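Local atomic coordinates of retinol dehydratase (PDB entry 1FMJ), a protein that binds retinol and adenosine 3',5'-diphosphate and, built on a sulfotransferase fold, acts as a dehydratase of retinol. Residues 56-67 against 169-180. Sequence-based numbering, arbitrary orientation.
Sequences IYNMPLRPTDVF and LMPPNMLDTVKM
Phe67 and Met180 pair as neighbours in the central parallel sheet of the sulfotransferase fold, where strands 66-70 and 179-184 start side by side. The register is set by Phe67 N, which donates a nearly straight bond to Lys179 O (2.8 Å, 168°), and by a weak one from Lys179 N to Asp65 O. Over the centre of the Phe67 ring sits Met174 CE, 3.9 Å from the centroid, a CH-pi contact reached because the methionine chain bends at its end (chi3 -70°). Val178 CG2 lies obliquely against CD1 of the same ring, Met180 CE touches Phe67 CB, and Met170 SD makes a more distant, oblique Met-aromatic contact. Replacing Phe67 with alanine is likely to open a gap among these methionine and valine side chains and leave the Met174 methyl without the ring face it rests on.

Ahead of the two strands, Leu61 CD1 presses tightly on Met174 CB (3.4 Å), and Met59 runs its extended chain across the Pro171 ring, CG to CG 3.6 Å. At the end of helix 53-57, Pro172 CD lies over the rim of one face of the Tyr57 ring. Just before strand 66-70, Asp65 CB packs on Val178 CG1, while its carboxylate, salt-bridged to Arg159, also takes a hydrogen bond across the type I turn from Arg62 to Asp65, Arg62 N meeting Asp65 OD2 at 3.0 Å from above the carboxylate plane.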
loop_
_atom_site.group_PDB
_atom_site.type_symbol
_atom_site.label_atom_id
_atom_site.label_comp_id
_atom_site.label_asym_id
_atom_site.label_seq_id
_atom_site.Cartn_x
_atom_site.Cartn_y
_atom_site.Cartn_z
ATOM N N ILE A 56 10.278 2.570 14.206
ATOM C CA ILE A 56 10.189 1.743 13.011
ATOM C C ILE A 56 11.554 1.630 12.338
ATOM O O ILE A 56 11.868 0.626 11.714
ATOM C CB ILE A 56 9.144 2.312 12.028
ATOM C CG1 ILE A 56 7.738 2.067 12.587
ATOM C CG2 ILE A 56 9.288 1.658 10.665
ATOM C CD1 ILE A 56 6.639 2.865 11.897
ATOM N N TYR A 57 12.369 2.665 12.485
ATOM C CA TYR A 57 13.701 2.677 11.899
ATOM C C TYR A 57 14.573 1.687 12.670
ATOM O O TYR A 57 15.521 1.117 12.132
ATOM C CB TYR A 57 14.293 4.083 12.005
ATOM C CG TYR A 57 15.512 4.317 11.145
ATOM C CD1 TYR A 57 15.423 4.291 9.752
ATOM C CD2 TYR A 57 16.759 4.565 11.723
ATOM C CE1 TYR A 57 16.547 4.504 8.954
ATOM C CE2 TYR A 57 17.888 4.778 10.935
ATOM C CZ TYR A 57 17.774 4.748 9.553
ATOM O OH TYR A 57 18.888 4.956 8.774
ATOM N N ASN A 58 14.230 1.476 13.933
ATOM C CA ASN A 58 14.990 0.573 14.784
ATOM C C ASN A 58 14.236 -0.696 15.167
ATOM O O ASN A 58 14.679 -1.426 16.043
ATOM C CB ASN A 58 15.407 1.314 16.057
ATOM C CG ASN A 58 16.437 2.391 15.789
ATOM O OD1 ASN A 58 17.623 2.098 15.610
ATOM N ND2 ASN A 58 15.987 3.646 15.736
ATOM N N MET A 59 13.106 -0.965 14.519
ATOM C CA MET A 59 12.330 -2.150 14.867
ATOM C C MET A 59 13.110 -3.464 14.846
ATOM O O MET A 59 13.782 -3.804 13.871
ATOM C CB MET A 59 11.081 -2.268 13.981
ATOM C CG MET A 59 11.334 -2.331 12.478
ATOM S SD MET A 59 9.783 -2.521 11.514
ATOM C CE MET A 59 10.434 -2.949 9.896
ATOM N N PRO A 60 13.058 -4.213 15.951
ATOM C CA PRO A 60 13.779 -5.485 15.978
ATOM C C PRO A 60 13.164 -6.426 14.948
ATOM O O PRO A 60 11.935 -6.541 14.858
ATOM C CB PRO A 60 13.566 -5.972 17.408
ATOM C CG PRO A 60 13.474 -4.691 18.172
ATOM C CD PRO A 60 12.576 -3.853 17.292
ATOM N N LEU A 61 14.014 -7.082 14.168
ATOM C CA LEU A 61 13.540 -8.001 13.143
ATOM C C LEU A 61 13.929 -9.446 13.430
ATOM O O LEU A 61 14.898 -9.713 14.146
ATOM C CB LEU A 61 14.065 -7.568 11.773
ATOM C CG LEU A 61 13.604 -6.159 11.360
ATOM C CD1 LEU A 61 14.178 -5.819 10.004
ATOM C CD2 LEU A 61 12.077 -6.094 11.317
ATOM N N ARG A 62 13.162 -10.366 12.851
ATOM C CA ARG A 62 13.359 -11.794 13.035
ATOM C C ARG A 62 13.542 -12.498 11.697
ATOM O O ARG A 62 12.946 -12.100 10.698
ATOM C CB ARG A 62 12.148 -12.370 13.758
ATOM C CG ARG A 62 11.739 -11.537 14.966
ATOM C CD ARG A 62 10.460 -12.056 15.602
ATOM N NE ARG A 62 10.086 -11.280 16.780
ATOM C CZ ARG A 62 8.911 -11.371 17.394
ATOM N NH1 ARG A 62 7.989 -12.207 16.947
ATOM N NH2 ARG A 62 8.653 -10.617 18.451
ATOM N N PRO A 63 14.366 -13.564 11.665
ATOM C CA PRO A 63 14.636 -14.332 10.446
ATOM C C PRO A 63 13.409 -14.951 9.784
ATOM O O PRO A 63 13.446 -15.250 8.596
ATOM C CB PRO A 63 15.646 -15.382 10.909
ATOM C CG PRO A 63 15.305 -15.571 12.358
ATOM C CD PRO A 63 15.076 -14.150 12.818
ATOM N N THR A 64 12.324 -15.141 10.536
ATOM C CA THR A 64 11.115 -15.725 9.950
ATOM C C THR A 64 10.123 -14.662 9.489
ATOM O O THR A 64 9.048 -14.990 8.998
ATOM C CB THR A 64 10.378 -16.676 10.925
ATOM O OG1 THR A 64 10.057 -15.970 12.128
ATOM C CG2 THR A 64 11.232 -17.886 11.248
ATOM N N ASP A 65 10.478 -13.393 9.646
ATOM C CA ASP A 65 9.596 -12.310 9.210
ATOM C C ASP A 65 9.500 -12.291 7.687
ATOM O O ASP A 65 10.488 -12.537 6.996
ATOM C CB ASP A 65 10.136 -10.940 9.648
ATOM C CG ASP A 65 10.034 -10.709 11.133
ATOM O OD1 ASP A 65 9.427 -11.544 11.823
ATOM O OD2 ASP A 65 10.560 -9.678 11.612
ATOM N N VAL A 66 8.314 -11.995 7.167
ATOM C CA VAL A 66 8.138 -11.888 5.729
ATOM C C VAL A 66 7.368 -10.605 5.467
ATOM O O VAL A 66 6.292 -10.398 6.026
ATOM C CB VAL A 66 7.359 -13.074 5.139
ATOM C CG1 VAL A 66 7.189 -12.876 3.631
ATOM C CG2 VAL A 66 8.099 -14.370 5.415
ATOM N N PHE A 67 7.923 -9.743 4.626
ATOM C CA PHE A 67 7.288 -8.464 4.316
ATOM C C PHE A 67 6.746 -8.386 2.907
ATOM O O PHE A 67 7.350 -8.895 1.968
ATOM C CB PHE A 67 8.281 -7.302 4.445
ATOM C CG PHE A 67 8.585 -6.886 5.852
ATOM C CD1 PHE A 67 9.205 -7.755 6.737
ATOM C CD2 PHE A 67 8.310 -5.586 6.267
ATOM C CE1 PHE A 67 9.550 -7.335 8.014
ATOM C CE2 PHE A 67 8.653 -5.157 7.542
ATOM C CZ PHE A 67 9.277 -6.037 8.419
ATOM N N LEU A 169 13.033 4.271 5.289
ATOM C CA LEU A 169 12.408 4.595 6.567
ATOM C C LEU A 169 12.396 3.369 7.471
ATOM O O LEU A 169 11.999 3.433 8.630
ATOM C CB LEU A 169 10.979 5.111 6.358
ATOM C CG LEU A 169 10.916 6.408 5.545
ATOM C CD1 LEU A 169 9.487 6.931 5.477
ATOM C CD2 LEU A 169 11.838 7.440 6.194
ATOM N N MET A 170 12.827 2.239 6.933
ATOM C CA MET A 170 12.865 1.017 7.722
ATOM C C MET A 170 14.323 0.686 8.004
ATOM O O MET A 170 15.220 1.261 7.389
ATOM C CB MET A 170 12.152 -0.117 6.980
ATOM C CG MET A 170 10.646 0.143 6.832
ATOM S SD MET A 170 9.681 -1.229 6.162
ATOM C CE MET A 170 10.387 -1.375 4.516
ATOM N N PRO A 171 14.577 -0.230 8.951
ATOM C CA PRO A 171 15.940 -0.623 9.318
ATOM C C PRO A 171 16.878 -0.892 8.156
ATOM O O PRO A 171 16.597 -1.733 7.302
ATOM C CB PRO A 171 15.719 -1.868 10.173
ATOM C CG PRO A 171 14.445 -1.549 10.874
ATOM C CD PRO A 171 13.590 -0.973 9.754
ATOM N N PRO A 172 18.001 -0.158 8.093
ATOM C CA PRO A 172 18.929 -0.407 6.992
ATOM C C PRO A 172 19.444 -1.818 7.214
ATOM O O PRO A 172 19.581 -2.264 8.357
ATOM C CB PRO A 172 20.002 0.662 7.192
ATOM C CG PRO A 172 19.964 0.922 8.665
ATOM C CD PRO A 172 18.489 0.928 8.962
ATOM N N ASN A 173 19.708 -2.530 6.133
ATOM C CA ASN A 173 20.179 -3.900 6.246
ATOM C C ASN A 173 19.068 -4.811 6.781
ATOM O O ASN A 173 19.336 -5.938 7.208
ATOM C CB ASN A 173 21.392 -3.972 7.177
ATOM C CG ASN A 173 22.494 -3.023 6.764
ATOM O OD1 ASN A 173 22.992 -3.083 5.642
ATOM N ND2 ASN A 173 22.883 -2.137 7.675
ATOM N N MET A 174 17.827 -4.330 6.767
ATOM C CA MET A 174 16.716 -5.151 7.243
ATOM C C MET A 174 16.668 -6.445 6.426
ATOM O O MET A 174 16.279 -7.498 6.930
ATOM C CB MET A 174 15.378 -4.397 7.121
ATOM C CG MET A 174 14.904 -4.118 5.692
ATOM S SD MET A 174 13.274 -3.290 5.646
ATOM C CE MET A 174 12.218 -4.638 6.201
ATOM N N LEU A 175 17.089 -6.361 5.168
ATOM C CA LEU A 175 17.088 -7.517 4.284
ATOM C C LEU A 175 18.115 -8.588 4.672
ATOM O O LEU A 175 18.102 -9.688 4.122
ATOM C CB LEU A 175 17.306 -7.066 2.836
ATOM C CG LEU A 175 16.235 -6.141 2.241
ATOM C CD1 LEU A 175 16.603 -5.774 0.807
ATOM C CD2 LEU A 175 14.871 -6.835 2.282
ATOM N N ASP A 176 19.000 -8.280 5.617
ATOM C CA ASP A 176 19.968 -9.280 6.058
ATOM C C ASP A 176 19.216 -10.271 6.923
ATOM O O ASP A 176 19.650 -11.404 7.112
ATOM C CB ASP A 176 21.087 -8.670 6.913
ATOM C CG ASP A 176 22.026 -7.784 6.120
ATOM O OD1 ASP A 176 22.311 -8.102 4.949
ATOM O OD2 ASP A 176 22.496 -6.773 6.682
ATOM N N THR A 177 18.076 -9.843 7.448
ATOM C CA THR A 177 17.300 -10.707 8.326
ATOM C C THR A 177 15.981 -11.224 7.763
ATOM O O THR A 177 15.658 -12.407 7.898
ATOM C CB THR A 177 16.985 -9.980 9.645
ATOM O OG1 THR A 177 18.197 -9.447 10.192
ATOM C CG2 THR A 177 16.350 -10.941 10.646
ATOM N N VAL A 178 15.222 -10.341 7.130
ATOM C CA VAL A 178 13.913 -10.721 6.617
ATOM C C VAL A 178 13.790 -10.810 5.108
ATOM O O VAL A 178 14.613 -10.272 4.365
ATOM C CB VAL A 178 12.832 -9.736 7.142
ATOM C CG1 VAL A 178 13.018 -9.534 8.630
ATOM C CG2 VAL A 178 12.924 -8.389 6.417
ATOM N N LYS A 179 12.755 -11.512 4.663
ATOM C CA LYS A 179 12.485 -11.640 3.245
ATOM C C LYS A 179 11.405 -10.617 2.908
ATOM O O LYS A 179 10.534 -10.319 3.732
ATOM C CB LYS A 179 12.019 -13.058 2.910
ATOM C CG LYS A 179 13.124 -14.086 3.085
ATOM C CD LYS A 179 12.691 -15.478 2.685
ATOM C CE LYS A 179 13.800 -16.472 2.971
ATOM N NZ LYS A 179 15.077 -16.073 2.300
ATOM N N MET A 180 11.473 -10.068 1.704
ATOM C CA MET A 180 10.514 -9.062 1.268
ATOM C C MET A 180 10.143 -9.222 -0.193
ATOM O O MET A 180 10.996 -9.524 -1.031
ATOM C CB MET A 180 11.093 -7.655 1.488
ATOM C CG MET A 180 10.292 -6.514 0.825
ATOM S SD MET A 180 10.951 -4.841 1.184
ATOM C CE MET A 180 10.525 -4.706 2.918
#